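Local coordinates for protein endo-beta-1,2-glucanase (Talaromyces funiculosus, PDB 6IMV) that hydrolyses internal linkages of beta-1,2-glucan as an endo-acting glycoside hydrolase of fungal origin, at residues A[85-90]-A[171-176]; A[97-102]-A[441-446]; A[209-214]-A[270-275]; A[214-219]-A[242-247]. One frame throughout, in Å; residues are numbered along the deposited sequence.

Contact 1 (A[85-90]-A[171-176]); sequences LQVMLY and WAVYAF
Val-87 lays its CG1 methyl against the backbone and side chains of the turn from Ala-172 to Phe-176, with CG1 3.4 Å from Ala-172 O. The torsion accounts for this, since CG1 stands anti to the backbone N (chi1 165°). The same methyl also touches Ala-172 CB, and it reaches Phe-176 CB at 3.9 Å. Ala-172 CB meets Met-88 CG as well, at 3.7 Å. Met-88 and Ala-172 have the closest pair of CA atoms, 5.3 Å apart, consistent with the small alanine permitting the close approach. At the far end of the contact the Phe-176 ring turns its edge to the backbone of Tyr-90: Phe-176 CE1 is 3.9 Å from Tyr-90 O, near the ring plane. An alanine in place of Phe-176 would probably open a gap beside the Tyr-90 carbonyl and against Met-120, keeping only the CB touch on Val-87. No hydrogen bond crosses; the Tyr-90 hydroxyl is engaged instead by Gln-86 and His-45. The axes of the two short segments run nearly parallel, 15° apart and 8.4 Å at closest approach, a buried helix-helix interface consistent with the (alpha/alpha)6 barrel of beta-1,2-glucanases.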
# COMPACT_ATOMS: atom_id res chain seq x y z
N LEU A 85 4.00 4.49 -1.00
CA LEU A 85 4.53 3.85 0.21
C LEU A 85 5.81 4.57 0.67
O LEU A 85 6.00 4.78 1.87
CB LEU A 85 4.76 2.36 -0.04
CG LEU A 85 3.49 1.53 -0.26
CD1 LEU A 85 3.83 0.11 -0.69
CD2 LEU A 85 2.63 1.51 0.99
N GLN A 86 6.65 4.95 -0.29
CA GLN A 86 7.90 5.64 -0.03
C GLN A 86 7.60 7.05 0.51
O GLN A 86 8.18 7.48 1.51
CB GLN A 86 8.71 5.69 -1.33
CG GLN A 86 10.05 6.39 -1.21
CD GLN A 86 10.74 6.48 -2.55
OE1 GLN A 86 10.12 6.36 -3.60
NE2 GLN A 86 12.05 6.71 -2.52
N VAL A 87 6.65 7.74 -0.12
CA VAL A 87 6.31 9.11 0.25
C VAL A 87 5.69 9.13 1.65
O VAL A 87 6.04 10.00 2.46
CB VAL A 87 5.43 9.78 -0.82
CG1 VAL A 87 4.77 11.06 -0.32
CG2 VAL A 87 6.23 10.07 -2.08
N MET A 88 4.80 8.17 1.94
CA MET A 88 4.17 8.08 3.26
C MET A 88 5.24 7.91 4.34
O MET A 88 5.18 8.55 5.39
CB MET A 88 3.16 6.92 3.32
CG MET A 88 1.83 7.25 2.70
SD MET A 88 0.59 5.96 2.95
CE MET A 88 1.04 4.82 1.65
N LEU A 89 6.22 7.04 4.09
CA LEU A 89 7.34 6.81 5.02
C LEU A 89 8.07 8.14 5.24
O LEU A 89 8.38 8.50 6.38
CB LEU A 89 8.26 5.74 4.43
CG LEU A 89 9.45 5.27 5.26
CD1 LEU A 89 10.65 6.18 5.09
CD2 LEU A 89 9.13 5.09 6.73
N TYR A 90 8.34 8.86 4.14
CA TYR A 90 9.08 10.12 4.19
C TYR A 90 8.28 11.21 4.93
O TYR A 90 8.89 12.09 5.54
CB TYR A 90 9.48 10.59 2.79
CG TYR A 90 10.50 9.74 2.09
CD1 TYR A 90 11.35 8.88 2.76
CD2 TYR A 90 10.62 9.80 0.71
CE1 TYR A 90 12.27 8.09 2.08
CE2 TYR A 90 11.53 9.03 0.02
CZ TYR A 90 12.37 8.18 0.70
OH TYR A 90 13.26 7.42 0.01
N TRP A 171 -2.64 11.41 -2.26
CA TRP A 171 -2.93 11.62 -0.82
C TRP A 171 -1.65 11.43 0.00
O TRP A 171 -1.51 12.03 1.06
CB TRP A 171 -4.09 10.74 -0.34
CG TRP A 171 -5.40 11.18 -0.91
CD1 TRP A 171 -6.12 10.57 -1.90
CD2 TRP A 171 -6.15 12.37 -0.55
NE1 TRP A 171 -7.25 11.28 -2.17
CE2 TRP A 171 -7.31 12.38 -1.36
CE3 TRP A 171 -5.97 13.40 0.36
CZ2 TRP A 171 -8.27 13.39 -1.28
CZ3 TRP A 171 -6.91 14.41 0.44
CH2 TRP A 171 -8.05 14.39 -0.36
N ALA A 172 -0.70 10.62 -0.49
CA ALA A 172 0.59 10.47 0.20
C ALA A 172 1.36 11.80 0.14
O ALA A 172 1.92 12.25 1.14
CB ALA A 172 1.38 9.33 -0.37
N VAL A 173 1.36 12.43 -1.04
CA VAL A 173 2.03 13.72 -1.25
C VAL A 173 1.34 14.80 -0.41
O VAL A 173 2.00 15.66 0.16
CB VAL A 173 2.10 14.08 -2.75
CG1 VAL A 173 2.49 15.54 -2.97
CG2 VAL A 173 3.06 13.16 -3.49
N TYR A 174 0.01 14.75 -0.36
CA TYR A 174 -0.83 15.64 0.46
C TYR A 174 -0.35 15.58 1.92
O TYR A 174 -0.10 16.62 2.55
CB TYR A 174 -2.29 15.23 0.27
CG TYR A 174 -3.36 16.16 0.78
CD1 TYR A 174 -3.93 17.12 -0.05
CD2 TYR A 174 -3.89 16.02 2.05
CE1 TYR A 174 -4.96 17.94 0.38
CE2 TYR A 174 -4.93 16.83 2.50
CZ TYR A 174 -5.46 17.80 1.66
OH TYR A 174 -6.48 18.59 2.10
N ALA A 175 -0.18 14.35 2.44
CA ALA A 175 0.35 14.12 3.80
C ALA A 175 1.76 14.70 3.96
O ALA A 175 2.06 15.37 4.96
CB ALA A 175 0.37 12.64 4.11
N PHE A 176 2.64 14.40 2.99
CA PHE A 176 4.04 14.79 3.07
C PHE A 176 4.14 16.32 3.17
O PHE A 176 4.95 16.84 3.94
CB PHE A 176 4.84 14.30 1.86
CG PHE A 176 6.25 14.81 1.85
CD1 PHE A 176 7.24 14.17 2.58
CD2 PHE A 176 6.58 15.97 1.16
CE1 PHE A 176 8.53 14.67 2.60
CE2 PHE A 176 7.87 16.46 1.18
CZ PHE A 176 8.85 15.80 1.89

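Contact 2 (A[97-102]-A[441-446]); sequences SADAAR and NAILGG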
# COMPACT_ATOMS: atom_id res chain seq x y z
N SER A 97 9.32 11.60 13.33
CA SER A 97 8.88 10.33 13.93
C SER A 97 10.10 9.47 14.29
O SER A 97 10.99 9.24 13.45
CB SER A 97 7.95 9.57 13.00
OG SER A 97 7.96 8.18 13.30
N ALA A 98 10.12 9.00 15.54
CA ALA A 98 11.23 8.20 16.05
C ALA A 98 11.21 6.81 15.40
O ALA A 98 12.26 6.26 15.12
CB ALA A 98 11.15 8.10 17.55
N ASP A 99 10.01 6.27 15.19
CA ASP A 99 9.83 4.98 14.51
C ASP A 99 10.31 5.06 13.05
O ASP A 99 10.96 4.16 12.58
CB ASP A 99 8.37 4.49 14.62
CG ASP A 99 8.08 3.69 15.89
OD1 ASP A 99 9.00 3.52 16.72
OD2 ASP A 99 6.92 3.24 16.04
N ALA A 100 9.95 6.14 12.34
CA ALA A 100 10.41 6.33 10.96
C ALA A 100 11.94 6.45 10.93
O ALA A 100 12.57 6.02 9.97
CB ALA A 100 9.75 7.52 10.33
N ALA A 101 12.53 7.04 11.97
CA ALA A 101 13.99 7.22 12.09
C ALA A 101 14.67 5.87 12.36
O ALA A 101 15.77 5.61 11.87
CB ALA A 101 14.31 8.22 13.18
N ARG A 102 14.02 5.00 13.15
CA ARG A 102 14.50 3.64 13.39
C ARG A 102 14.62 2.88 12.06
O ARG A 102 15.55 2.10 11.89
CB ARG A 102 13.58 2.91 14.37
CG ARG A 102 13.96 1.46 14.64
CD ARG A 102 15.17 1.35 15.54
NE ARG A 102 15.32 -0.03 16.00
CZ ARG A 102 16.42 -0.52 16.54
NH1 ARG A 102 17.45 0.26 16.80
NH2 ARG A 102 16.49 -1.81 16.80
N ASN A 441 4.23 1.16 7.01
CA ASN A 441 3.33 2.32 7.03
C ASN A 441 2.17 2.09 8.00
O ASN A 441 1.72 3.03 8.65
CB ASN A 441 2.88 2.71 5.62
CG ASN A 441 3.87 3.64 4.95
OD1 ASN A 441 4.21 4.68 5.52
ND2 ASN A 441 4.35 3.28 3.77
N ALA A 442 1.72 0.84 8.15
CA ALA A 442 0.69 0.51 9.14
C ALA A 442 1.24 0.65 10.57
O ALA A 442 0.55 1.16 11.45
CB ALA A 442 0.14 -0.87 8.87
N ILE A 443 2.47 0.20 10.80
CA ILE A 443 3.14 0.33 12.11
C ILE A 443 3.23 1.82 12.50
O ILE A 443 3.07 2.14 13.66
CB ILE A 443 4.53 -0.34 12.09
CG1 ILE A 443 4.40 -1.87 12.13
CG2 ILE A 443 5.43 0.19 13.20
CD1 ILE A 443 5.67 -2.61 11.76
N LEU A 444 3.44 2.71 11.52
CA LEU A 444 3.57 4.17 11.76
C LEU A 444 2.20 4.86 11.88
O LEU A 444 2.14 6.07 12.08
CB LEU A 444 4.38 4.79 10.61
CG LEU A 444 5.83 4.33 10.53
CD1 LEU A 444 6.49 4.88 9.28
CD2 LEU A 444 6.60 4.76 11.77
N GLY A 445 1.12 4.09 11.72
CA GLY A 445 -0.24 4.55 11.95
C GLY A 445 -0.89 5.15 10.71
O GLY A 445 -1.87 5.87 10.83
N GLY A 446 -0.35 4.86 9.52
CA GLY A 446 -0.81 5.50 8.29
C GLY A 446 -0.48 6.98 8.29
O GLY A 446 0.23 7.46 9.19
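Leu-444 reaches from the end of helix 433-443 to the first turn of helix 98-104, where it touches Ser-97, Asp-99 and Ala-100. Its CB meets nothing in that turn. CG stands anti to the carbonyl carbon (chi1 -65°), and chi2 of 174° sets CD1 anti to CA. CD2 does most of the touching: it lies 3.4 Å from Asp-99 CB, a close approach, 3.7 Å from Ala-100 N and 4.0 Å from Ser-97 OG. CD1 is turned to Ala-100 CB at 4.3 Å; it also packs on Leu-89 of helix 80-94, and the leucine touches His-92 there. The turn it meets is a capped one. Ser-97 is the N-cap, and its OG accepts from Ala-100 N at 3.0 Å with an almost straight N-H...O angle of 170°, so the N-H of Ala-100, beside CD2, already has its acceptor. On the leucine side the chain ends in a Schellman motif at Gly-445, with Gly-446 N bonding back to Asn-441 O at 2.9 Å and Gly-445 N to Ala-442 O. Neither hydrogen bond nor salt bridge joins the segments. The contact is van der Waals in kind, mainly one leucine tip against a partly polar helix start, with Ile-443 at the side, and the fit probably depends on shape rather than on directional bonds.

Contact 3 (A[209-214]-A[270-275]); sequences IFYQGE and EALWEY
Glu-214 and Ala-271 bring the two backbones closest, with their CA atoms 5.6 Å apart, where the chain that leaves helix 186-210 passes beside helix 266-276. Tyr-211 is the first residue to leave the helical conformation and starts a short strand. Gly-213 adopts angles (phi 119°, psi 162°) at which a CB would collide with the carbonyl O of Gln-212, and Glu-214 follows with positive phi. Ala-271 CB meets this turn at Glu-214 C, 3.9 Å away, while Glu-214 O lies 4.2 Å from Tyr-275 CB. The other point of touch belongs to Tyr-211. Its CG is anti to the backbone N (chi1 -174°). The far end of the ring comes nearer to helix 266-276, and CE1 meets Leu-272 CD2 at 3.9 Å, the two side chains crossing obliquely. Gly-213 N sits above the centre of one face of that ring. The Tyr-211 hydroxyl is 4.3 Å from Ala-271 CB, but its polar partners are Asp-268, at the start of the same helix, and Gly-215 N. No hydrogen bond joins the two segments directly. Strands 211-213 and 216-217 form an antiparallel hairpin resting on the side of helix 266-276, with a classic beta bulge where Gln-212 and Gly-213 both face Lys-216.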
# COMPACT_ATOMS: atom_id res chain seq x y z
N ILE A 209 -8.82 13.78 -17.88
CA ILE A 209 -8.13 12.54 -18.18
C ILE A 209 -8.97 11.33 -17.71
O ILE A 209 -9.01 10.33 -18.41
CB ILE A 209 -6.69 12.55 -17.62
CG1 ILE A 209 -5.84 13.59 -18.36
CG2 ILE A 209 -6.05 11.18 -17.65
CD1 ILE A 209 -4.44 13.80 -17.80
N PHE A 210 -9.62 11.39 -16.54
CA PHE A 210 -10.17 10.16 -15.92
C PHE A 210 -11.70 10.13 -15.80
O PHE A 210 -12.26 9.06 -15.57
CB PHE A 210 -9.58 9.92 -14.54
CG PHE A 210 -8.12 9.53 -14.54
CD1 PHE A 210 -7.75 8.21 -14.77
CD2 PHE A 210 -7.13 10.47 -14.30
CE1 PHE A 210 -6.41 7.85 -14.76
CE2 PHE A 210 -5.80 10.10 -14.28
CZ PHE A 210 -5.44 8.79 -14.51
N TYR A 211 -12.39 11.27 -15.90
CA TYR A 211 -13.84 11.27 -15.67
C TYR A 211 -14.60 11.18 -17.00
O TYR A 211 -14.59 12.13 -17.77
CB TYR A 211 -14.28 12.49 -14.84
CG TYR A 211 -15.74 12.45 -14.46
CD1 TYR A 211 -16.26 11.34 -13.82
CD2 TYR A 211 -16.61 13.49 -14.77
CE1 TYR A 211 -17.60 11.25 -13.49
CE2 TYR A 211 -17.95 13.42 -14.44
CZ TYR A 211 -18.45 12.29 -13.79
OH TYR A 211 -19.77 12.16 -13.45
N GLN A 212 -15.25 10.05 -17.24
CA GLN A 212 -15.99 9.79 -18.49
C GLN A 212 -17.37 10.44 -18.45
O GLN A 212 -17.91 10.81 -19.48
CB GLN A 212 -16.17 8.29 -18.72
CG GLN A 212 -16.72 7.93 -20.09
CD GLN A 212 -16.91 6.44 -20.21
OE1 GLN A 212 -17.92 5.89 -19.77
NE2 GLN A 212 -15.92 5.77 -20.78
N GLY A 213 -17.95 10.54 -17.25
CA GLY A 213 -19.29 11.10 -17.05
C GLY A 213 -20.22 10.07 -16.44
O GLY A 213 -19.93 8.88 -16.47
N GLU A 214 -21.33 10.55 -15.86
CA GLU A 214 -22.35 9.73 -15.24
C GLU A 214 -21.72 8.81 -14.18
O GLU A 214 -22.12 7.66 -14.04
CB GLU A 214 -23.09 8.94 -16.32
CG GLU A 214 -23.80 9.84 -17.31
CD GLU A 214 -24.10 9.19 -18.65
OE1 GLU A 214 -24.35 7.96 -18.69
OE2 GLU A 214 -24.10 9.92 -19.66
N GLU A 270 -22.59 13.50 -7.02
CA GLU A 270 -23.64 12.57 -6.62
C GLU A 270 -23.57 11.31 -7.49
O GLU A 270 -23.73 10.20 -6.99
CB GLU A 270 -25.02 13.23 -6.69
CG GLU A 270 -26.01 12.61 -5.72
CD GLU A 270 -25.83 13.09 -4.29
OE1 GLU A 270 -25.55 14.30 -4.10
OE2 GLU A 270 -25.97 12.27 -3.36
N ALA A 271 -23.30 11.49 -8.79
CA ALA A 271 -23.20 10.35 -9.73
C ALA A 271 -22.01 9.44 -9.37
O ALA A 271 -22.12 8.23 -9.52
CB ALA A 271 -23.12 10.85 -11.16
N LEU A 272 -20.89 10.02 -8.90
CA LEU A 272 -19.74 9.22 -8.45
C LEU A 272 -20.19 8.18 -7.42
O LEU A 272 -19.90 7.00 -7.55
CB LEU A 272 -18.66 10.13 -7.84
CG LEU A 272 -17.84 10.98 -8.81
CD1 LEU A 272 -16.85 11.84 -8.03
CD2 LEU A 272 -17.11 10.12 -9.82
N TRP A 273 -20.92 8.64 -6.39
CA TRP A 273 -21.28 7.79 -5.26
C TRP A 273 -22.43 6.85 -5.64
O TRP A 273 -22.46 5.70 -5.20
CB TRP A 273 -21.57 8.63 -4.02
CG TRP A 273 -20.30 9.27 -3.55
CD1 TRP A 273 -19.92 10.57 -3.72
CD2 TRP A 273 -19.22 8.62 -2.86
NE1 TRP A 273 -18.68 10.77 -3.19
CE2 TRP A 273 -18.22 9.60 -2.64
CE3 TRP A 273 -19.01 7.32 -2.37
CZ2 TRP A 273 -17.03 9.32 -1.98
CZ3 TRP A 273 -17.83 7.04 -1.71
CH2 TRP A 273 -16.85 8.03 -1.53
N GLU A 274 -23.33 7.32 -6.51
CA GLU A 274 -24.44 6.51 -6.98
C GLU A 274 -23.90 5.32 -7.78
O GLU A 274 -24.32 4.19 -7.57
CB GLU A 274 -25.38 7.35 -7.83
CG GLU A 274 -26.65 6.62 -8.21
CD GLU A 274 -27.64 7.48 -8.98
OE1 GLU A 274 -27.53 8.73 -8.89
OE2 GLU A 274 -28.50 6.90 -9.67
N TYR A 275 -22.97 5.59 -8.69
CA TYR A 275 -22.43 4.56 -9.56
C TYR A 275 -21.60 3.56 -8.75
O TYR A 275 -21.48 2.40 -9.14
CB TYR A 275 -21.60 5.19 -10.68
CG TYR A 275 -21.21 4.19 -11.74
CD1 TYR A 275 -22.17 3.69 -12.61
CD2 TYR A 275 -19.92 3.70 -11.83
CE1 TYR A 275 -21.85 2.74 -13.57
CE2 TYR A 275 -19.58 2.77 -12.80
CZ TYR A 275 -20.54 2.29 -13.67
OH TYR A 275 -20.23 1.37 -14.61

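Contact 4 (A[214-219]-A[242-247]); sequences EGKVCA and TSYLND. With GLC (alpha-D-glucopyranose), chain D.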
# COMPACT_ATOMS: atom_id res chain seq x y z
N GLU A 214 -21.33 10.55 -15.86
CA GLU A 214 -22.35 9.73 -15.24
C GLU A 214 -21.72 8.81 -14.18
O GLU A 214 -22.12 7.66 -14.04
CB GLU A 214 -23.09 8.94 -16.32
CG GLU A 214 -23.80 9.84 -17.31
CD GLU A 214 -24.10 9.19 -18.65
OE1 GLU A 214 -24.35 7.96 -18.69
OE2 GLU A 214 -24.10 9.92 -19.66
N GLY A 215 -20.74 9.35 -13.44
CA GLY A 215 -20.13 8.68 -12.29
C GLY A 215 -19.05 7.68 -12.68
O GLY A 215 -18.50 7.00 -11.80
N LYS A 216 -18.74 7.58 -13.98
CA LYS A 216 -17.80 6.59 -14.49
C LYS A 216 -16.40 7.21 -14.53
O LYS A 216 -16.20 8.24 -15.18
CB LYS A 216 -18.24 6.06 -15.86
CG LYS A 216 -19.50 5.21 -15.81
CD LYS A 216 -20.07 4.81 -17.16
CE LYS A 216 -21.41 4.14 -17.02
NZ LYS A 216 -21.80 3.40 -18.25
N VAL A 217 -15.46 6.56 -13.85
CA VAL A 217 -14.07 6.99 -13.75
C VAL A 217 -13.19 5.87 -14.32
O VAL A 217 -13.31 4.74 -13.87
CB VAL A 217 -13.69 7.31 -12.29
CG1 VAL A 217 -12.20 7.64 -12.15
CG2 VAL A 217 -14.54 8.43 -11.70
N CYS A 218 -12.34 6.18 -15.31
CA CYS A 218 -11.50 5.13 -15.93
C CYS A 218 -10.56 4.51 -14.89
O CYS A 218 -9.89 5.22 -14.17
CB CYS A 218 -10.63 5.64 -17.07
SG CYS A 218 -11.46 6.74 -18.24
N ALA A 219 -10.50 3.17 -14.86
CA ALA A 219 -9.46 2.46 -14.15
C ALA A 219 -8.12 2.71 -14.85
O ALA A 219 -7.09 2.99 -14.20
CB ALA A 219 -9.79 0.99 -14.06
N THR A 242 -14.25 -1.12 -20.33
CA THR A 242 -15.40 -0.77 -19.53
C THR A 242 -15.08 -1.01 -18.04
O THR A 242 -15.99 -1.25 -17.23
CB THR A 242 -16.62 -1.52 -20.08
OG1 THR A 242 -17.77 -1.00 -19.44
CG2 THR A 242 -16.55 -3.02 -19.88
N SER A 243 -13.79 -0.92 -17.68
CA SER A 243 -13.29 -1.05 -16.30
C SER A 243 -13.23 0.34 -15.64
O SER A 243 -12.47 1.21 -16.06
CB SER A 243 -11.93 -1.68 -16.25
OG SER A 243 -12.01 -3.08 -16.47
N TYR A 244 -14.00 0.51 -14.57
CA TYR A 244 -14.09 1.79 -13.87
C TYR A 244 -13.69 1.62 -12.40
O TYR A 244 -13.80 0.54 -11.84
CB TYR A 244 -15.50 2.37 -13.98
CG TYR A 244 -16.03 2.44 -15.39
CD1 TYR A 244 -15.49 3.33 -16.30
CD2 TYR A 244 -17.05 1.60 -15.82
CE1 TYR A 244 -15.95 3.40 -17.60
CE2 TYR A 244 -17.52 1.66 -17.12
CZ TYR A 244 -16.96 2.56 -18.02
OH TYR A 244 -17.42 2.63 -19.30
N LEU A 245 -13.19 2.72 -11.82
CA LEU A 245 -12.98 2.82 -10.39
C LEU A 245 -14.34 3.03 -9.72
O LEU A 245 -14.77 4.16 -9.56
CB LEU A 245 -12.03 3.99 -10.11
CG LEU A 245 -10.63 3.85 -10.71
CD1 LEU A 245 -9.72 4.95 -10.22
CD2 LEU A 245 -10.04 2.49 -10.38
N ASN A 246 -15.01 1.92 -9.38
CA ASN A 246 -16.41 1.98 -8.93
C ASN A 246 -16.63 1.15 -7.66
O ASN A 246 -17.79 0.81 -7.34
CB ASN A 246 -17.35 1.52 -10.04
CG ASN A 246 -17.21 0.05 -10.37
OD1 ASN A 246 -16.22 -0.58 -10.00
ND2 ASN A 246 -18.20 -0.50 -11.05
N ASP A 247 -15.56 0.87 -6.91
CA ASP A 247 -15.68 -0.03 -5.76
C ASP A 247 -15.05 0.60 -4.51
O ASP A 247 -14.40 1.64 -4.58
CB ASP A 247 -15.12 -1.40 -6.13
CG ASP A 247 -13.62 -1.40 -6.40
OD1 ASP A 247 -12.89 -0.69 -5.69
OD2 ASP A 247 -13.21 -2.14 -7.31
C1 GLC D . -7.72 -4.20 -9.85
C2 GLC D . -6.66 -3.43 -9.09
C3 GLC D . -6.59 -3.89 -7.65
C4 GLC D . -7.95 -3.70 -6.99
C5 GLC D . -9.00 -4.47 -7.79
C6 GLC D . -10.41 -4.20 -7.27
O1 GLC D . -7.25 -5.57 -9.93
O2 GLC D . -5.40 -3.70 -9.72
O3 GLC D . -5.61 -3.16 -6.91
O4 GLC D . -7.89 -4.12 -5.62
O5 GLC D . -8.96 -4.09 -9.17
O6 GLC D . -10.74 -2.82 -7.39
O HOH W 1 -16.65 4.81 -11.73
O HOH W 2 -20.01 2.01 -19.74
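Tyr-244 and Lys-216 share a first torsion: CG is anti to the carbonyl carbon in both (chi1 -52° and -68°), and the lysine runs extended beyond CG. Tyr-244 pairs with Cys-218 in a single beta bridge, made by Leu-245 N donating to Val-217 O at 2.9 Å and Ala-219 N donating to Ser-243 O at 3.0 Å; Lys-216 lies two residues before Cys-218. Lys-216 CB sits over one face of the tyrosine ring, 4.0 Å from its centroid and 18° off the normal, a CH-pi contact. At the ring's edge, in plane, is Val-217 O. A water accepts from Lys-216 NZ at 2.7 Å and is hydrogen-bonded to Tyr-244 OH. An alanine in place of Tyr-244 would probably uncover the Lys-216 methylenes and leave this water without one of its mates. Beyond the bridge, Leu-245, centre of an inverse gamma turn, packs CD1 on Val-217 CG1 at 4.1 Å and CD2 on Ala-219 CB. A second water takes the N-H of Val-217, and Cys-218, disulfide-bonded to Cys-239, leaves its carbonyl O buried without a partner. At the end of the segment, Asp-247 OD2 accepts from O6 of the bound alpha-D-glucopyranose over 2.6 Å.

Contacts 1 and 2 have centres about 12 Å apart and touch: Asn-441 ND2 probably bonds to Leu-85 O, and Leu-89 meets Leu-444. Helices 80-94 and 98-104 are consecutive, and the two contacts alternate along the sequence. Contacts 3 and 4, centres about 7 Å apart, lie on the opposite side of the chain's centre from contact 2, sharing Glu-214 and the hairpin 211-213 with 216-217; Phe-210 O probably accepts from Cys-218 N. Contact 4 falls between the segments of contact 3, and both lie within the long excursion between the segments of contact 2. The two pairs have centres about 25 Å or more apart. Helices 163-182 and 186-210, of contacts 1 and 3, follow each other in the chain, and of the four contacts only the 242-247 segment of contact 4 bonds to the bound sugar.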